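Local coordinates for GGDEF and EAL domain-containing protein (Vibrio cholerae O1 str. 2010EL-1786, PDB 6PWK) that binds cyclic di-GMP as a LapD-type receptor with GGDEF and EAL domains, probably relaying the second messenger's level to the control of large adhesins in biofilm formation, at residues A[352-357]-A[383-388]; A[336-341]-A[356-361]. One frame throughout, in Å; residues are numbered along the deposited sequence.

Contact 1. Residues A[352-357]-A[383-388]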
# COMPACT_ATOMS: atom_id res chain seq x y z
N LYS A 352 -9.52 25.55 -8.27
CA LYS A 352 -10.28 26.49 -9.07
C LYS A 352 -11.64 26.78 -8.45
O LYS A 352 -12.13 27.92 -8.51
CB LYS A 352 -10.45 25.96 -10.50
CG LYS A 352 -11.15 26.93 -11.45
CD LYS A 352 -11.24 26.35 -12.85
CE LYS A 352 -11.70 27.39 -13.85
NZ LYS A 352 -11.68 26.88 -15.25
N TYR A 353 -12.26 25.78 -7.84
CA TYR A 353 -13.55 25.94 -7.20
C TYR A 353 -13.64 25.01 -6.00
O TYR A 353 -12.81 24.12 -5.82
CB TYR A 353 -14.70 25.67 -8.17
CG TYR A 353 -14.76 24.25 -8.68
CD1 TYR A 353 -15.50 23.28 -8.01
CD2 TYR A 353 -14.08 23.88 -9.83
CE1 TYR A 353 -15.55 21.98 -8.47
CE2 TYR A 353 -14.13 22.58 -10.30
CZ TYR A 353 -14.87 21.63 -9.62
OH TYR A 353 -14.92 20.34 -10.08
N VAL A 354 -14.67 25.23 -5.19
CA VAL A 354 -15.03 24.33 -4.10
C VAL A 354 -16.52 24.07 -4.18
O VAL A 354 -17.32 25.01 -4.15
CB VAL A 354 -14.63 24.89 -2.72
CG1 VAL A 354 -13.13 24.81 -2.53
CG2 VAL A 354 -15.10 26.34 -2.57
N LYS A 355 -16.90 22.80 -4.32
CA LYS A 355 -18.30 22.40 -4.32
C LYS A 355 -18.66 21.94 -2.91
O LYS A 355 -18.08 20.98 -2.40
CB LYS A 355 -18.55 21.29 -5.34
CG LYS A 355 -20.02 21.10 -5.70
CD LYS A 355 -20.17 20.28 -6.97
CE LYS A 355 -19.51 20.97 -8.15
NZ LYS A 355 -19.74 20.24 -9.43
N LEU A 356 -19.59 22.65 -2.28
CA LEU A 356 -19.90 22.41 -0.87
C LEU A 356 -20.40 20.99 -0.65
O LEU A 356 -20.98 20.36 -1.53
CB LEU A 356 -20.96 23.40 -0.39
CG LEU A 356 -20.51 24.85 -0.19
CD1 LEU A 356 -21.72 25.75 0.06
CD2 LEU A 356 -19.53 24.94 0.96
N ASP A 357 -20.14 20.48 0.55
CA ASP A 357 -20.73 19.22 0.98
C ASP A 357 -22.25 19.34 0.94
O ASP A 357 -22.82 20.31 1.44
CB ASP A 357 -20.25 18.87 2.39
CG ASP A 357 -20.69 17.49 2.84
OD1 ASP A 357 -21.41 16.80 2.09
OD2 ASP A 357 -20.29 17.08 3.95
N LEU A 383 -9.51 33.83 -1.08
CA LEU A 383 -8.46 33.32 -1.95
C LEU A 383 -8.84 33.38 -3.42
O LEU A 383 -8.07 32.91 -4.26
CB LEU A 383 -8.11 31.89 -1.56
CG LEU A 383 -7.27 31.73 -0.29
CD1 LEU A 383 -7.47 30.35 0.32
CD2 LEU A 383 -5.80 31.96 -0.61
N GLY A 384 -10.00 33.95 -3.75
CA GLY A 384 -10.43 34.02 -5.14
C GLY A 384 -10.90 32.70 -5.70
O GLY A 384 -10.74 32.45 -6.90
N ILE A 385 -11.48 31.84 -4.87
CA ILE A 385 -11.92 30.51 -5.27
C ILE A 385 -13.44 30.50 -5.35
O ILE A 385 -14.12 30.91 -4.40
CB ILE A 385 -11.40 29.43 -4.30
CG1 ILE A 385 -9.87 29.40 -4.35
CG2 ILE A 385 -11.99 28.07 -4.63
CD1 ILE A 385 -9.25 28.48 -3.33
N THR A 386 -13.96 30.02 -6.47
CA THR A 386 -15.41 29.97 -6.67
C THR A 386 -16.03 28.93 -5.75
O THR A 386 -15.55 27.80 -5.67
CB THR A 386 -15.72 29.65 -8.13
OG1 THR A 386 -15.09 30.61 -8.98
CG2 THR A 386 -17.22 29.67 -8.37
N THR A 387 -17.10 29.31 -5.06
CA THR A 387 -17.85 28.38 -4.22
C THR A 387 -19.11 27.93 -4.95
O THR A 387 -19.79 28.73 -5.59
CB THR A 387 -18.23 29.03 -2.89
OG1 THR A 387 -19.11 30.14 -3.12
CG2 THR A 387 -16.99 29.51 -2.16
N ILE A 388 -19.40 26.63 -4.84
CA ILE A 388 -20.54 26.03 -5.52
C ILE A 388 -21.36 25.27 -4.48
O ILE A 388 -20.83 24.36 -3.82
CB ILE A 388 -20.11 25.09 -6.65
CG1 ILE A 388 -19.22 25.83 -7.66
CG2 ILE A 388 -21.32 24.47 -7.33
CD1 ILE A 388 -18.74 24.97 -8.80
O HOH W 1 -11.22 31.17 -9.13
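K352 opens the pairing loosely: its carbonyl O takes a weak bond from T386 N and a weak one from a water that also donates to G384 O, bridging the two carbonyls. Y353 follows with CB against T386 CB; CG lies between the backbone N and the carbonyl carbon (chi1 64°), and the ring slants past the I388 side chain and brings CD1 to 3.7 Å from I388 CD1. The Y353 hydroxyl hydrogen-bonds E304, a magnesium ligand. At V354 the parallel ladder tightens: V354 N donates to T386 O at 2.8 Å, and V354 O accepts from I388 N at 2.7 Å. Its two methyls divide the work on the other face of the sheet, CG1 meeting I385 CG2 at 4.0 Å and CG2 meeting T387 CG2 at 3.7 Å. K355 shares the Y353 face. Its CG and CE both lie 4.0 Å from I388 CG2, so the aliphatic chain rests on the isoleucine while NZ reaches salt bridges with E304 and E218, both magnesium ligands, close to the bound cyclic di-GMP. L356 N closes the ladder on I388 O at 2.6 Å, in a nearly straight bond (170°). Strands 353-356 and 386-389 are neighbours in the EAL barrel, joined by a beta-alpha-beta crossover through helix 367-382; that helix packs on V354, L356 and T387, and strand 330-336 pairs with the far edge of 353-356.

Contact 2. Residues A[336-341]-A[356-361]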
# COMPACT_ATOMS: atom_id res chain seq x y z
N TYR A 336 -16.43 19.55 -0.15
CA TYR A 336 -15.84 20.66 0.58
C TYR A 336 -16.62 20.95 1.86
O TYR A 336 -17.84 21.12 1.84
CB TYR A 336 -15.80 21.90 -0.30
CG TYR A 336 -15.26 23.11 0.41
CD1 TYR A 336 -13.99 23.10 0.95
CD2 TYR A 336 -16.02 24.27 0.54
CE1 TYR A 336 -13.49 24.20 1.61
CE2 TYR A 336 -15.52 25.38 1.19
CZ TYR A 336 -14.25 25.33 1.72
OH TYR A 336 -13.73 26.43 2.38
N GLY A 337 -15.89 21.01 2.97
CA GLY A 337 -16.47 21.33 4.26
C GLY A 337 -16.80 20.14 5.13
O GLY A 337 -17.15 20.34 6.30
N ARG A 338 -16.71 18.92 4.60
CA ARG A 338 -17.04 17.75 5.41
C ARG A 338 -15.99 17.50 6.48
O ARG A 338 -16.31 17.07 7.59
CB ARG A 338 -17.21 16.52 4.52
CG ARG A 338 -17.77 15.31 5.25
CD ARG A 338 -18.00 14.14 4.30
NE ARG A 338 -19.12 14.37 3.41
CZ ARG A 338 -19.52 13.50 2.48
NH1 ARG A 338 -18.87 12.35 2.33
NH2 ARG A 338 -20.56 13.78 1.70
N ASN A 339 -14.72 17.78 6.17
CA ASN A 339 -13.64 17.67 7.14
C ASN A 339 -13.26 19.07 7.64
O ASN A 339 -12.16 19.57 7.42
CB ASN A 339 -12.45 16.94 6.54
CG ASN A 339 -12.79 15.52 6.13
OD1 ASN A 339 -12.64 15.14 4.96
ND2 ASN A 339 -13.24 14.72 7.09
N PHE A 340 -14.23 19.69 8.32
CA PHE A 340 -13.98 20.98 8.96
C PHE A 340 -12.90 20.84 10.03
O PHE A 340 -12.58 19.74 10.50
CB PHE A 340 -15.27 21.53 9.56
N GLN A 341 -12.31 21.98 10.41
CA GLN A 341 -11.14 22.11 11.27
C GLN A 341 -9.89 21.43 10.71
O GLN A 341 -8.84 21.45 11.35
CB GLN A 341 -11.40 21.58 12.69
N LEU A 356 -19.59 22.65 -2.28
CA LEU A 356 -19.90 22.41 -0.87
C LEU A 356 -20.40 20.99 -0.65
O LEU A 356 -20.98 20.36 -1.53
CB LEU A 356 -20.96 23.40 -0.39
CG LEU A 356 -20.51 24.85 -0.19
CD1 LEU A 356 -21.72 25.75 0.06
CD2 LEU A 356 -19.53 24.94 0.96
N ASP A 357 -20.14 20.48 0.55
CA ASP A 357 -20.73 19.22 0.98
C ASP A 357 -22.25 19.34 0.94
O ASP A 357 -22.82 20.31 1.44
CB ASP A 357 -20.25 18.87 2.39
CG ASP A 357 -20.69 17.49 2.84
OD1 ASP A 357 -21.41 16.80 2.09
OD2 ASP A 357 -20.29 17.08 3.95
N TYR A 358 -22.90 18.35 0.33
CA TYR A 358 -24.35 18.41 0.18
C TYR A 358 -25.09 18.31 1.51
O TYR A 358 -26.29 18.57 1.55
CB TYR A 358 -24.83 17.30 -0.76
CG TYR A 358 -24.90 15.91 -0.16
CD1 TYR A 358 -23.79 15.08 -0.16
CD2 TYR A 358 -26.09 15.43 0.38
CE1 TYR A 358 -23.85 13.80 0.37
CE2 TYR A 358 -26.16 14.16 0.92
CZ TYR A 358 -25.04 13.35 0.91
OH TYR A 358 -25.12 12.09 1.45
N LEU A 359 -24.40 17.95 2.59
CA LEU A 359 -25.01 17.97 3.91
C LEU A 359 -25.29 19.38 4.41
O LEU A 359 -25.98 19.54 5.42
CB LEU A 359 -24.12 17.23 4.91
CG LEU A 359 -24.00 15.72 4.70
CD1 LEU A 359 -23.09 15.11 5.75
CD2 LEU A 359 -25.37 15.08 4.74
N PHE A 360 -24.77 20.41 3.73
CA PHE A 360 -25.06 21.78 4.13
C PHE A 360 -26.46 22.21 3.71
O PHE A 360 -27.05 23.09 4.35
CB PHE A 360 -24.01 22.74 3.54
CG PHE A 360 -22.68 22.67 4.23
CD1 PHE A 360 -22.55 23.09 5.55
CD2 PHE A 360 -21.56 22.19 3.57
CE1 PHE A 360 -21.32 23.02 6.19
CE2 PHE A 360 -20.34 22.13 4.21
CZ PHE A 360 -20.22 22.55 5.52
N THR A 361 -27.00 21.62 2.64
CA THR A 361 -28.39 21.85 2.28
C THR A 361 -29.35 20.98 3.09
O THR A 361 -30.56 21.05 2.86
CB THR A 361 -28.61 21.58 0.79
OG1 THR A 361 -28.48 20.18 0.52
CG2 THR A 361 -27.58 22.34 -0.04
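R338 and D357 form a two-pronged salt bridge, NE to OD2 at 3.0 Å and NH2 to OD1 at 3.2 Å. Both oxygens lie near the guanidinium plane, but the nitrogens approach from above the carboxylate, the two planes being turned 52° apart. The arginine reaches across through the bend at its chi3 (-71°), which sets NE toward the acid. D357 OD1 also takes a weak bond from L359 N, which adds a second hold on the carboxylate. Beyond the bridge, R338 NH2 lies 3.5 Å from Y358 CE1, with the ring steeply inclined to the guanidinium; the Y358 hydroxyl bonds E167, and R391 makes a cation-pi contact with the ring. One backbone bond crosses, D357 N to Y336 O at 2.7 Å. It extends the parallel pairing of strands 330-336 and 353-356 to the C-terminal end of the barrel strands, where beta/alpha barrels carry their ligand-binding loops, and Y358 lies near cyclic di-GMP. The apolar contact is L356 CD2 on Y336 CD2 at 3.6 Å. The F360 ring sets its aromatic edge against the carbonyl oxygen Y336 O, CE2 3.6 Å away. G337 CA lies in that ring's plane, 4.0 Å from CE2; glycine readily takes its positive phi (97°).

In the fold
From the N terminus, strand 330-336 runs into the loop 336-341, and the chain passes through helix 345-349 before returning as strand 353-356. Contact 2 closes this excursion where the loops 336-341 and 356-361 meet. The chain then goes on through helix 367-382 to strand 386-389, and contact 1 closes that longer connection by bringing 383-388 alongside 352-357. The two closures cross rather than nest, sharing L356 and D357: contact 1 starts before contact 2 has ended. Strand 353-356 is thus the middle one of three, with K355 O 3.1 Å from Y336 N in a probable hydrogen bond and V354 CB packed against Y336 CD2. Together the two contacts tie three consecutive strands of the EAL barrel.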